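Local coordinates for uncharacterized protein VP1736 (Vibrio parahaemolyticus, PDB 3LXQ) that is of unknown function but carries a sulfatase-family domain of the alkaline phosphatase clan, a group with an alpha/beta fold, at residues 56-59 with 65-68; 137-142 with 341-346; 142-147 with 442-447; 157-162 with 189-194. One frame throughout, in Å; residues are numbered along the deposited sequence.

Interaction 1 of 4, residues 56-59 with 65-68; sequences LVRA and DFDP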
# COMPACT_ATOMS: atom_id res chain seq x y z
N LEU A 56 4.60 -8.15 22.12
CA LEU A 56 5.69 -7.88 21.20
C LEU A 56 5.21 -7.12 19.97
O LEU A 56 5.95 -6.30 19.43
CB LEU A 56 6.42 -9.17 20.81
CG LEU A 56 7.21 -9.85 21.93
CD1 LEU A 56 7.63 -11.25 21.50
CD2 LEU A 56 8.43 -9.01 22.36
N VAL A 57 3.97 -7.39 19.55
CA VAL A 57 3.35 -6.68 18.42
C VAL A 57 3.11 -5.21 18.79
O VAL A 57 3.57 -4.30 18.08
CB VAL A 57 2.06 -7.41 17.92
CG1 VAL A 57 1.25 -6.56 16.95
CG2 VAL A 57 2.41 -8.75 17.25
N ARG A 58 2.45 -4.99 19.92
CA ARG A 58 2.19 -3.63 20.39
C ARG A 58 3.47 -2.83 20.64
O ARG A 58 3.60 -1.70 20.16
CB ARG A 58 1.33 -3.65 21.66
CG ARG A 58 -0.14 -3.97 21.39
CD ARG A 58 -0.96 -3.73 22.66
NE ARG A 58 -0.78 -4.80 23.64
CZ ARG A 58 -1.66 -5.76 23.88
NH1 ARG A 58 -2.81 -5.82 23.22
NH2 ARG A 58 -1.39 -6.68 24.79
N ALA A 59 4.42 -3.41 21.37
CA ALA A 59 5.70 -2.74 21.61
C ALA A 59 6.46 -2.43 20.31
O ALA A 59 6.88 -1.29 20.09
CB ALA A 59 6.57 -3.55 22.58
N ASP A 65 -1.29 4.91 23.42
CA ASP A 65 -2.67 5.03 23.90
C ASP A 65 -3.52 3.83 23.47
O ASP A 65 -4.59 4.01 22.88
CB ASP A 65 -3.31 6.38 23.50
CG ASP A 65 -4.55 6.73 24.32
OD1 ASP A 65 -4.81 6.09 25.36
OD2 ASP A 65 -5.28 7.67 23.92
N PHE A 66 -3.04 2.63 23.76
CA PHE A 66 -3.75 1.39 23.45
C PHE A 66 -4.98 1.20 24.35
O PHE A 66 -4.97 1.63 25.50
CB PHE A 66 -2.82 0.17 23.60
CG PHE A 66 -1.84 -0.02 22.46
CD1 PHE A 66 -2.25 -0.61 21.25
CD2 PHE A 66 -0.51 0.37 22.60
CE1 PHE A 66 -1.34 -0.80 20.20
CE2 PHE A 66 0.41 0.18 21.55
CZ PHE A 66 -0.00 -0.41 20.35
N ASP A 67 -6.02 0.57 23.83
CA ASP A 67 -7.24 0.29 24.59
C ASP A 67 -7.75 -1.10 24.23
O ASP A 67 -8.63 -1.23 23.38
CB ASP A 67 -8.31 1.35 24.31
CG ASP A 67 -9.60 1.14 25.12
OD1 ASP A 67 -9.66 0.19 25.95
OD2 ASP A 67 -10.55 1.93 24.93
N PRO A 68 -7.21 -2.15 24.88
CA PRO A 68 -7.46 -3.53 24.46
C PRO A 68 -8.82 -4.10 24.90
O PRO A 68 -9.10 -5.28 24.65
CB PRO A 68 -6.30 -4.31 25.10
CG PRO A 68 -5.58 -3.34 26.00
CD PRO A 68 -6.40 -2.10 26.10
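The guanidinium of Arg58, whose aliphatic chain lies over Phe66, is gripped by two groups. NH2 makes a salt bridge with OD1 of Asp55, one turn earlier on the same helix. NH1 gives a hydrogen bond to the backbone oxygen of Pro72. No hydrogen bond joins 56-59 to 65-68 directly. The contact between them is carried by the carbon part of the arginine. CD of Arg58 sits 3.7 Å from the centroid of the Phe66 ring, only 14° off the ring normal, so this is a CH-pi contact over one face. CG of Arg58 follows it over the same face and comes 3.6 Å from Phe66 CE1. CB of Arg58 is 3.7 Å from Phe66 CZ. The chain then bends at chi3 (-76°), which turns the charged end away from the ring and toward its polar partners. The guanidinium plane stands 69° from the ring plane, so the two flat groups do not stack. At the guanidinium end, CB of Pro68 comes obliquely to NH1 of Arg58 at 4.2 Å. Phe66 also touches Asn75. The contact lies near the surface, and the ring covers the apolar part of a partly exposed arginine. It joins the C-terminal part of helix 50-61 to the loop leading to strand 75-77, a local helix-to-loop contact with an arginine chain laid across an aromatic face.

Interaction 2 of 4, residues 137-142 with 341-346; sequences IEAVTT and ANNIDM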
# COMPACT_ATOMS: atom_id res chain seq x y z
N ILE A 137 -3.93 -3.80 -1.88
CA ILE A 137 -5.22 -3.15 -1.52
C ILE A 137 -5.46 -3.30 -0.01
O ILE A 137 -5.85 -2.34 0.66
CB ILE A 137 -6.40 -3.74 -2.34
CG1 ILE A 137 -6.16 -3.48 -3.84
CG2 ILE A 137 -7.75 -3.15 -1.87
CD1 ILE A 137 -7.02 -4.33 -4.77
N GLU A 138 -5.25 -4.51 0.51
CA GLU A 138 -5.31 -4.76 1.96
C GLU A 138 -4.49 -3.74 2.75
O GLU A 138 -5.00 -3.09 3.67
CB GLU A 138 -4.79 -6.17 2.23
CG GLU A 138 -4.46 -6.52 3.68
CD GLU A 138 -4.03 -7.98 3.79
OE1 GLU A 138 -2.92 -8.29 3.31
OE2 GLU A 138 -4.81 -8.82 4.32
N ALA A 139 -3.23 -3.58 2.35
CA ALA A 139 -2.29 -2.72 3.06
C ALA A 139 -2.69 -1.26 3.07
O ALA A 139 -2.51 -0.60 4.08
CB ALA A 139 -0.89 -2.85 2.49
N VAL A 140 -3.19 -0.74 1.95
CA VAL A 140 -3.47 0.71 1.90
C VAL A 140 -4.89 1.07 2.29
O VAL A 140 -5.19 2.24 2.55
CB VAL A 140 -3.10 1.35 0.53
CG1 VAL A 140 -1.63 1.09 0.22
CG2 VAL A 140 -4.01 0.82 -0.60
N THR A 141 -5.78 0.09 2.35
CA THR A 141 -7.15 0.41 2.76
C THR A 141 -7.44 0.03 4.21
O THR A 141 -8.34 0.59 4.84
CB THR A 141 -8.22 -0.22 1.86
OG1 THR A 141 -8.13 -1.64 1.91
CG2 THR A 141 -8.06 0.26 0.43
N THR A 142 -6.69 -0.95 4.71
CA THR A 142 -6.91 -1.50 6.06
C THR A 142 -5.68 -1.44 6.98
O THR A 142 -5.82 -1.44 8.19
CB THR A 142 -7.35 -2.98 6.04
OG1 THR A 142 -6.21 -3.82 5.85
CG2 THR A 142 -8.37 -3.25 4.97
N ALA A 341 10.03 1.31 5.84
CA ALA A 341 8.59 1.32 6.10
C ALA A 341 7.87 0.30 5.22
O ALA A 341 8.46 -0.25 4.29
CB ALA A 341 8.03 2.72 5.88
N ASN A 342 6.60 0.04 5.55
CA ASN A 342 5.71 -0.83 4.78
C ASN A 342 4.58 0.01 4.25
O ASN A 342 4.29 1.07 4.79
CB ASN A 342 5.09 -1.89 5.69
CG ASN A 342 5.87 -3.20 5.71
OD1 ASN A 342 6.02 -3.80 6.77
ND2 ASN A 342 6.29 -3.68 4.54
N ASN A 343 3.92 -0.47 3.20
CA ASN A 343 2.69 0.16 2.75
C ASN A 343 1.55 0.19 3.79
O ASN A 343 0.68 1.05 3.72
CB ASN A 343 2.21 -0.40 1.39
CG ASN A 343 2.15 -1.92 1.35
OD1 ASN A 343 2.46 -2.62 2.32
ND2 ASN A 343 1.72 -2.44 0.20
N ILE A 344 1.56 -0.74 4.75
CA ILE A 344 0.62 -0.67 5.88
C ILE A 344 0.86 0.54 6.82
O ILE A 344 -0.01 0.86 7.65
CB ILE A 344 0.57 -1.98 6.72
CG1 ILE A 344 1.92 -2.25 7.39
CG2 ILE A 344 0.14 -3.19 5.87
CD1 ILE A 344 1.82 -3.18 8.57
N ASP A 345 2.00 1.21 6.69
CA ASP A 345 2.25 2.47 7.42
C ASP A 345 1.61 3.66 6.71
O ASP A 345 1.49 4.75 7.28
CB ASP A 345 3.75 2.74 7.58
CG ASP A 345 4.48 1.59 8.28
OD1 ASP A 345 3.90 1.00 9.20
OD2 ASP A 345 5.64 1.29 7.91
N MSE A 346 1.19 3.45 5.47
CA MSE A 346 0.64 4.56 4.71
C MSE A 346 -0.73 5.03 5.23
O MSE A 346 -0.91 6.22 5.42
CB MSE A 346 0.66 4.28 3.22
CG MSE A 346 2.07 4.17 2.65
SE MSE A 346 3.07 5.86 2.75
CE MSE A 346 3.97 5.63 4.49
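The methyl of Ala139 lies over one face of the Asn343 carboxamide. CB of Ala139 is nearly equally far from all three heavy atoms of the amide end: 3.4 Å from Asn343 CG, 3.4 Å from Asn343 OD1 and 3.5 Å from Asn343 ND2. The methyl therefore lies over the group as a whole and not beside one atom. The Asn343 side chain is set here by chi1 of 50°, with CG between the backbone N and the carbonyl carbon. Its OD1 accepts a hydrogen bond from the backbone N of Thr129. On another side of the same methyl lies CG2 of Ile344, 3.5 Å from Ala139 CB. The rest of that isoleucine leads away, toward Arg377 and Met379 of strand 377-382. Val140 adds a looser touch, with CG1 4.2 Å from the backbone oxygen of Asn343. The small alanine lets helix 133-141 come close to the 3-10 turn 343-345, with the CA atoms of Ala139 and Ile344 4.5 Å apart. That turn follows strand 341-342 of the mixed sheet. Across this buried contact no hydrogen bond forms. The two segments meet by van der Waals packing, while the asparagine oxygen is satisfied by the backbone N of Thr129.

Interaction 3 of 4, residues 142-147 with 442-447; sequences TGFPPS and NWYSSK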
# COMPACT_ATOMS: atom_id res chain seq x y z
N THR A 142 -6.69 -0.95 4.71
CA THR A 142 -6.91 -1.50 6.06
C THR A 142 -5.68 -1.44 6.98
O THR A 142 -5.82 -1.44 8.19
CB THR A 142 -7.35 -2.98 6.04
OG1 THR A 142 -6.21 -3.82 5.85
CG2 THR A 142 -8.37 -3.25 4.97
N GLY A 143 -4.48 -1.47 6.39
CA GLY A 143 -3.26 -1.41 7.20
C GLY A 143 -2.94 -2.73 7.86
O GLY A 143 -2.01 -2.82 8.66
N PHE A 144 -3.71 -3.76 7.49
CA PHE A 144 -3.64 -5.08 8.11
C PHE A 144 -2.39 -5.75 7.60
O PHE A 144 -2.13 -5.73 6.39
CB PHE A 144 -4.87 -5.90 7.72
CG PHE A 144 -5.11 -7.15 8.56
CD1 PHE A 144 -5.24 -7.07 9.94
CD2 PHE A 144 -5.26 -8.38 7.94
CE1 PHE A 144 -5.47 -8.21 10.70
CE2 PHE A 144 -5.51 -9.53 8.69
CZ PHE A 144 -5.61 -9.45 10.07
N PRO A 145 -1.60 -6.34 8.51
CA PRO A 145 -0.37 -7.04 8.12
C PRO A 145 -0.69 -8.35 7.42
O PRO A 145 -1.85 -8.73 7.33
CB PRO A 145 0.34 -7.31 9.47
CG PRO A 145 -0.40 -6.53 10.48
CD PRO A 145 -1.78 -6.34 9.97
N PRO A 146 0.34 -9.02 6.89
CA PRO A 146 0.19 -10.21 6.05
C PRO A 146 0.10 -11.52 6.82
O PRO A 146 0.46 -11.59 8.00
CB PRO A 146 1.46 -10.18 5.18
CG PRO A 146 2.49 -9.49 6.05
CD PRO A 146 1.73 -8.54 6.97
N SER A 147 -0.40 -12.56 6.16
CA SER A 147 -0.41 -13.91 6.70
C SER A 147 0.01 -14.84 5.58
O SER A 147 0.20 -14.37 4.45
CB SER A 147 -1.81 -14.28 7.25
OG SER A 147 -2.76 -14.49 6.22
N ASN A 442 -11.33 -12.00 15.26
CA ASN A 442 -12.09 -10.77 14.97
C ASN A 442 -11.52 -9.56 15.70
O ASN A 442 -12.26 -8.74 16.25
CB ASN A 442 -13.58 -10.95 15.29
CG ASN A 442 -14.14 -12.20 14.68
OD1 ASN A 442 -14.40 -13.18 15.38
ND2 ASN A 442 -14.31 -12.20 13.36
N TRP A 443 -10.19 -9.45 15.65
CA TRP A 443 -9.50 -8.37 16.34
C TRP A 443 -9.37 -7.13 15.48
O TRP A 443 -8.79 -6.13 15.91
CB TRP A 443 -8.11 -8.81 16.82
CG TRP A 443 -8.13 -9.81 17.96
CD1 TRP A 443 -9.17 -10.08 18.82
CD2 TRP A 443 -7.04 -10.64 18.37
NE1 TRP A 443 -8.79 -11.04 19.73
CE2 TRP A 443 -7.49 -11.40 19.48
CE3 TRP A 443 -5.73 -10.82 17.91
CZ2 TRP A 443 -6.67 -12.32 20.13
CZ3 TRP A 443 -4.92 -11.75 18.56
CH2 TRP A 443 -5.39 -12.49 19.65
N TYR A 444 -9.94 -7.17 14.28
CA TYR A 444 -9.70 -6.11 13.33
C TYR A 444 -11.00 -5.59 12.70
O TYR A 444 -11.04 -5.26 11.52
CB TYR A 444 -8.68 -6.58 12.28
CG TYR A 444 -7.71 -5.50 11.84
CD1 TYR A 444 -6.59 -5.17 12.61
CD2 TYR A 444 -7.90 -4.82 10.64
CE1 TYR A 444 -5.69 -4.19 12.19
CE2 TYR A 444 -7.02 -3.84 10.21
CZ TYR A 444 -5.91 -3.53 10.99
OH TYR A 444 -5.05 -2.55 10.54
N SER A 445 -12.03 -5.47 13.53
CA SER A 445 -13.34 -5.00 13.11
C SER A 445 -13.38 -3.48 13.01
O SER A 445 -12.48 -2.80 13.50
CB SER A 445 -14.38 -5.45 14.11
OG SER A 445 -14.35 -4.59 15.23
N SER A 446 -14.44 -2.95 12.41
CA SER A 446 -14.68 -1.51 12.38
C SER A 446 -15.49 -0.97 13.55
O SER A 446 -15.91 0.19 13.50
CB SER A 446 -15.29 -1.04 11.05
OG SER A 446 -16.13 -2.00 10.45
N LYS A 447 -15.69 -1.77 14.59
CA LYS A 447 -16.41 -1.29 15.79
C LYS A 447 -15.60 -0.20 16.50
O LYS A 447 -14.37 -0.31 16.64
CB LYS A 447 -16.73 -2.43 16.76
O HOH W 1 -2.65 -3.20 11.26
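Phe144 and Tyr444 form an edge-to-face pair, with the edge of Phe144 turned to the face of Tyr444. The ring centroids are 4.6 Å apart and the planes make an angle of 54°, so the pair is inclined well short of a right angle. CD1 of Phe144 does most of the touching. It stands 3.3 Å above the Tyr444 ring plane, over its centre, and is 3.5 Å from Tyr444 CG. CE1 of Phe144 lies farther along, near the CB end of the tyrosine. The two side chains run past each other in opposite directions. With chi1 of -165°, CG of Phe144 is anti to the backbone N, which carries the ring over the tyrosine. The tyrosine hydroxyl reaches the backbone of Thr142 and Gly143, just before Phe144. Tyr444 OH donates to the backbone oxygen of Thr142 at 2.7 Å, and this oxygen lies at the edge of the tyrosine ring, near its plane. The donor is tilted 25° from the carbonyl plane of Thr142. A water bridges the same hydroxyl to Gly143, giving hydrogen bonds to Tyr444 OH at 2.6 Å and to Gly143 O at 2.7 Å. The buried hydroxyl thus has two partners: it donates to Thr142 O and accepts from the water. Phe162 extends the aromatic cluster by meeting both rings. Thr142 OG1 donates to Glu138 O in the last helical turn and accepts from the backbone N of Phe144 at 3.0 Å. The latter makes an ST turn just after helix 133-141, closed against the C-terminal tail that follows helix 422-441.

Interaction 4 of 4, residues 157-162 with 189-194; sequences KSQTGF and MKTFFF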
# COMPACT_ATOMS: atom_id res chain seq x y z
N LYS A 157 -14.65 -13.97 6.42
CA LYS A 157 -14.95 -13.21 7.64
C LYS A 157 -14.74 -11.70 7.49
O LYS A 157 -15.35 -10.91 8.22
CB LYS A 157 -14.15 -13.75 8.83
CG LYS A 157 -14.57 -15.16 9.26
CD LYS A 157 -13.66 -15.72 10.34
CE LYS A 157 -14.06 -15.27 11.74
NZ LYS A 157 -13.09 -15.77 12.75
N SER A 158 -13.88 -11.30 6.56
CA SER A 158 -13.56 -9.88 6.35
C SER A 158 -14.43 -9.17 5.31
O SER A 158 -14.12 -8.04 4.90
CB SER A 158 -12.08 -9.72 6.00
OG SER A 158 -11.55 -10.89 5.39
N GLN A 159 -15.53 -9.81 4.91
CA GLN A 159 -16.37 -9.27 3.83
C GLN A 159 -17.31 -8.16 4.30
O GLN A 159 -17.83 -7.38 3.49
CB GLN A 159 -17.15 -10.39 3.13
CG GLN A 159 -16.26 -11.38 2.38
CD GLN A 159 -15.25 -10.68 1.47
OE1 GLN A 159 -14.04 -10.71 1.71
NE2 GLN A 159 -15.75 -10.04 0.41
N THR A 160 -17.50 -8.07 5.61
CA THR A 160 -18.37 -7.07 6.21
C THR A 160 -17.84 -6.67 7.58
O THR A 160 -17.32 -7.50 8.32
CB THR A 160 -19.83 -7.59 6.33
OG1 THR A 160 -20.66 -6.60 6.96
CG2 THR A 160 -19.90 -8.90 7.12
N GLY A 161 -17.98 -5.38 7.90
CA GLY A 161 -17.53 -4.85 9.18
C GLY A 161 -16.07 -5.09 9.56
O GLY A 161 -15.74 -5.14 10.73
N PHE A 162 -15.20 -5.26 8.57
CA PHE A 162 -13.76 -5.31 8.84
C PHE A 162 -13.27 -3.87 8.89
O PHE A 162 -13.86 -2.98 8.27
CB PHE A 162 -13.04 -6.09 7.73
CG PHE A 162 -11.65 -6.57 8.10
CD1 PHE A 162 -11.46 -7.69 8.90
CD2 PHE A 162 -10.52 -5.92 7.57
CE1 PHE A 162 -10.19 -8.14 9.21
CE2 PHE A 162 -9.24 -6.35 7.89
CZ PHE A 162 -9.06 -7.47 8.70
N MSE A 189 -12.90 -7.53 -5.38
CA MSE A 189 -12.74 -6.16 -4.88
C MSE A 189 -14.07 -5.47 -4.58
O MSE A 189 -14.28 -5.00 -3.46
CB MSE A 189 -11.90 -5.32 -5.83
CG MSE A 189 -10.47 -5.81 -5.94
SE MSE A 189 -9.42 -4.78 -7.21
CE MSE A 189 -10.60 -4.95 -8.78
N LYS A 190 -14.97 -5.45 -5.57
CA LYS A 190 -16.25 -4.75 -5.43
C LYS A 190 -17.01 -5.18 -4.17
O LYS A 190 -17.55 -4.35 -3.46
CB LYS A 190 -17.14 -4.98 -6.65
CG LYS A 190 -18.30 -3.99 -6.73
CD LYS A 190 -19.54 -4.62 -7.28
CE LYS A 190 -19.99 -3.89 -8.53
NZ LYS A 190 -19.07 -4.21 -9.66
N THR A 191 -17.04 -6.49 -3.93
CA THR A 191 -17.74 -7.06 -2.79
C THR A 191 -17.07 -6.66 -1.48
O THR A 191 -17.74 -6.23 -0.54
CB THR A 191 -17.86 -8.60 -2.91
OG1 THR A 191 -18.61 -8.92 -4.09
CG2 THR A 191 -18.56 -9.22 -1.70
N PHE A 192 -15.75 -6.77 -1.42
CA PHE A 192 -15.03 -6.31 -0.24
C PHE A 192 -15.18 -4.81 -0.01
O PHE A 192 -15.28 -4.37 1.13
CB PHE A 192 -13.55 -6.66 -0.34
CG PHE A 192 -12.73 -6.21 0.85
CD1 PHE A 192 -12.76 -6.93 2.04
CD2 PHE A 192 -11.93 -5.08 0.77
CE1 PHE A 192 -11.98 -6.54 3.12
CE2 PHE A 192 -11.14 -4.69 1.85
CZ PHE A 192 -11.18 -5.42 3.04
N PHE A 193 -15.16 -4.02 -1.08
CA PHE A 193 -15.19 -2.57 -0.93
C PHE A 193 -16.58 -2.13 -0.50
O PHE A 193 -16.71 -1.34 0.44
CB PHE A 193 -14.74 -1.84 -2.21
CG PHE A 193 -13.26 -1.96 -2.53
CD1 PHE A 193 -12.31 -2.14 -1.52
CD2 PHE A 193 -12.82 -1.84 -3.84
CE1 PHE A 193 -10.94 -2.22 -1.83
CE2 PHE A 193 -11.48 -1.91 -4.15
CZ PHE A 193 -10.53 -2.10 -3.13
N PHE A 194 -17.61 -2.66 -1.16
CA PHE A 194 -19.03 -2.37 -0.84
C PHE A 194 -19.43 -2.82 0.56
O PHE A 194 -20.22 -2.14 1.22
CB PHE A 194 -19.97 -3.00 -1.88
CG PHE A 194 -20.45 -2.06 -2.95
CD1 PHE A 194 -19.96 -0.76 -3.03
CD2 PHE A 194 -21.36 -2.50 -3.91
CE1 PHE A 194 -20.39 0.11 -4.03
CE2 PHE A 194 -21.81 -1.64 -4.92
CZ PHE A 194 -21.33 -0.33 -4.98
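The close part of this contact is the edge of the Phe192 ring against the backbone of Ser158. CE1 of Phe192 comes 3.2 Å from the carbonyl oxygen of Ser158, and CD1 of Phe192 lies 3.4 Å from it. The oxygen sits near the ring plane, so it meets the hydrogen-bearing rim and not the face. With chi1 of -180°, the Phe192 ring extends from helix 189-195 toward the loop. The same oxygen accepts a hydrogen bond from ND2 of Asn196. That asparagine also uses OD1 to accept from the backbone N of Phe162. The contact thus fastens the loop between helices 133-141 and 165-171 to helix 189-195, which follows strand 175-180 of the mixed sheet in the alpha/beta fold. CB of Ser158 is a more distant neighbour of the ring, 4.3 Å from Phe192 CE1. On the outer side the packing is looser. There the side chain of Gln159 bends at chi2 (-50°) and brings its amide end beside Thr191 and the Phe192 backbone. The amide plane is turned 44° from the phenylalanine ring. The methyl CG2 of Thr191 lies beside this end; Thr191 is exposed and Gln159 partly exposed.

Interaction 1 comes first along the chain and stands apart, with its centre about 14 Å from that of interaction 3 and about 26 Å from that of interaction 4. The other three form a connected group, with centres about 11 to 16 Å from one another. Interactions 2 and 3 share Thr142, just after helix 133-141, and their segments alternate along the chain. Interaction 4 is nested inside the loops closed by both. Ile137 packs on Met189 and Phe193 between interactions 2 and 4. Phe162 of interaction 4 lies against Tyr444 of interaction 3. Together they tie helix 133-141, helix 189-195 and the mixed sheet to the C-terminal tail after helix 422-441.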